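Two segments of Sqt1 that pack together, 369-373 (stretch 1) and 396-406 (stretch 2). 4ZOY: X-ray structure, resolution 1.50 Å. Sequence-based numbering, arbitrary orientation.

Stretch 1 (369-373) GAHAE
Stretch 2 (396-406) TSCGMDGVVRR

This is a small, polar contact in which one buried histidine from an irregular loop, His371, plugs into a β-hairpin and is held by hydrogen bonds at both ring nitrogens. The hairpin pairs strand 396-399 with the strand that includes 404-406; Ser397 and Arg405 exchange backbone hydrogen bonds (N to O, 2.8 Å each way), and a type I turn from Gly399 to Gly402 joins the strands, closed by Gly402 N to Gly399 O at 3.0 Å. Gly402 has phi/psi 86/12, where a side chain would jam against the preceding carbonyl.

Stretch 1 is neither helix nor strand. Ala370 (-55/-36) leads into His371 (-128/52), then Ala372 (53/-131), and a weak hydrogen bond from Ala372 N to Gly369 O (3.1 Å) spans the bend. His371 CA lies 5.7 Å from Gly399 CA, and Ala370 CA 8.2 Å from Arg405 CA. His371 has chi1 -73° (m) and chi2 -90°. Its ND1 donates to Asp401 OD1 (2.9 Å, 159°), while its NE2 lies 2.7 Å from Ser397 OG in a hydrogen bond that either partner could donate. Histidine suits this place because its two nitrogens, flanking CE1, direct in-plane hydrogen bonds differently, one to the turn, the other to the strand. Ser397 (chi1 65°, p) points CA-to-CB toward stretch 1; its short hydroxyl side chain can donate or accept. Gly399 CA packs over the ring face, 4.0 Å from the centroid of His371; an ideal CB here would come within 2.5 Å of His371 ND1, so glycine makes room.

Asp401 (chi1 61°, p; chi2 -13°) uses both carboxylate oxygens. Its OD1 also accepts from Val403 N (3.2 Å), and its OD2 forms a salt bridge with Arg405 NH1 (2.9 Å, 167°). Arg405, with chi1 to chi3 m, t, t and chi4 91°, is long enough to carry NH1 to within 2.8 Å of Ala370 O.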

# COMPACT_ATOMS: atom_id res chain seq x y z
N GLY A 369 -10.02 -5.60 -18.52
CA GLY A 369 -8.79 -6.16 -19.05
C GLY A 369 -7.57 -5.26 -18.93
O GLY A 369 -6.63 -5.36 -19.72
N ALA A 370 -7.59 -4.37 -17.94
CA ALA A 370 -6.43 -3.53 -17.66
C ALA A 370 -5.19 -4.38 -17.43
O ALA A 370 -4.09 -4.00 -17.83
CB ALA A 370 -6.70 -2.66 -16.43
N HIS A 371 -5.38 -5.54 -16.81
CA HIS A 371 -4.31 -6.52 -16.71
C HIS A 371 -4.80 -7.87 -17.21
O HIS A 371 -4.65 -8.90 -16.54
CB HIS A 371 -3.77 -6.57 -15.28
CG HIS A 371 -2.95 -5.37 -14.95
ND1 HIS A 371 -1.59 -5.31 -15.16
CD2 HIS A 371 -3.31 -4.15 -14.49
CE1 HIS A 371 -1.14 -4.10 -14.85
NE2 HIS A 371 -2.17 -3.38 -14.44
N ALA A 372 -5.36 -7.83 -18.42
CA ALA A 372 -6.00 -8.99 -19.03
C ALA A 372 -7.04 -9.57 -18.06
O ALA A 372 -7.84 -8.82 -17.51
CB ALA A 372 -4.96 -10.03 -19.42
N GLU A 373 -7.03 -10.88 -17.84
CA GLU A 373 -7.95 -11.48 -16.88
C GLU A 373 -7.22 -11.90 -15.61
O GLU A 373 -7.72 -12.71 -14.83
CB GLU A 373 -8.67 -12.68 -17.50
CG GLU A 373 -9.72 -12.30 -18.56
CD GLU A 373 -9.12 -11.71 -19.82
OE1 GLU A 373 -8.34 -12.42 -20.50
OE2 GLU A 373 -9.42 -10.53 -20.14
N THR A 396 -0.78 4.50 -11.85
CA THR A 396 0.08 3.34 -12.15
C THR A 396 -0.54 2.09 -11.56
O THR A 396 -1.03 2.10 -10.43
CB THR A 396 1.47 3.55 -11.58
OG1 THR A 396 1.98 4.79 -12.05
CG2 THR A 396 2.44 2.43 -12.04
N SER A 397 -0.52 1.00 -12.34
CA SER A 397 -1.08 -0.26 -11.88
C SER A 397 -0.11 -1.42 -12.15
O SER A 397 0.71 -1.35 -13.07
CB SER A 397 -2.42 -0.55 -12.54
OG SER A 397 -2.27 -0.73 -13.94
N CYS A 398 -0.21 -2.48 -11.36
CA CYS A 398 0.55 -3.70 -11.67
C CYS A 398 -0.36 -4.90 -11.49
O CYS A 398 -1.36 -4.83 -10.77
CB CYS A 398 1.81 -3.81 -10.79
SG CYS A 398 1.50 -4.25 -9.06
N GLY A 399 -0.02 -6.00 -12.15
CA GLY A 399 -0.91 -7.14 -12.15
C GLY A 399 -0.20 -8.46 -12.26
O GLY A 399 1.01 -8.54 -12.53
N MET A 400 -0.97 -9.51 -12.06
CA MET A 400 -0.44 -10.86 -12.16
C MET A 400 -0.22 -11.29 -13.60
O MET A 400 0.19 -12.42 -13.86
CB MET A 400 -1.35 -11.84 -11.43
CG MET A 400 -1.34 -11.65 -9.92
SD MET A 400 0.30 -11.91 -9.20
CE MET A 400 0.50 -13.67 -9.37
N ASP A 401 -0.48 -10.39 -14.55
CA ASP A 401 -0.09 -10.65 -15.93
C ASP A 401 1.40 -10.34 -16.12
O ASP A 401 1.95 -10.59 -17.19
CB ASP A 401 -0.96 -9.85 -16.92
CG ASP A 401 -0.87 -8.34 -16.74
OD1 ASP A 401 -0.32 -7.88 -15.72
OD2 ASP A 401 -1.35 -7.65 -17.65
N GLY A 402 2.05 -9.82 -15.09
CA GLY A 402 3.47 -9.52 -15.15
C GLY A 402 3.80 -8.16 -15.73
O GLY A 402 4.96 -7.88 -16.01
N VAL A 403 2.79 -7.31 -15.88
CA VAL A 403 2.98 -6.01 -16.52
C VAL A 403 2.66 -4.86 -15.56
O VAL A 403 1.79 -4.99 -14.68
CB VAL A 403 2.10 -5.89 -17.79
CG1 VAL A 403 2.42 -4.63 -18.55
CG2 VAL A 403 2.33 -7.12 -18.69
N VAL A 404 3.40 -3.77 -15.70
CA VAL A 404 3.09 -2.51 -15.02
C VAL A 404 2.57 -1.55 -16.07
O VAL A 404 3.11 -1.47 -17.17
CB VAL A 404 4.33 -1.91 -14.32
CG1 VAL A 404 3.96 -0.62 -13.59
CG2 VAL A 404 4.94 -2.92 -13.37
N ARG A 405 1.49 -0.85 -15.75
CA ARG A 405 0.90 0.07 -16.71
C ARG A 405 0.65 1.43 -16.10
O ARG A 405 0.54 1.56 -14.88
CB ARG A 405 -0.40 -0.50 -17.29
CG ARG A 405 -0.18 -1.72 -18.17
CD ARG A 405 -1.40 -2.14 -18.98
NE ARG A 405 -0.99 -3.17 -19.93
CZ ARG A 405 -1.02 -4.47 -19.67
NH1 ARG A 405 -1.49 -4.92 -18.52
NH2 ARG A 405 -0.58 -5.34 -20.59
N ARG A 406 0.56 2.45 -16.94
CA ARG A 406 0.17 3.75 -16.44
C ARG A 406 -0.95 4.28 -17.30
O ARG A 406 -0.94 4.13 -18.53
CB ARG A 406 1.32 4.72 -16.39
CG ARG A 406 0.87 6.02 -15.73
CD ARG A 406 2.01 6.86 -15.41
NE ARG A 406 2.86 6.30 -14.38
CZ ARG A 406 4.11 6.70 -14.18
NH1 ARG A 406 4.64 7.63 -14.98
NH2 ARG A 406 4.83 6.20 -13.20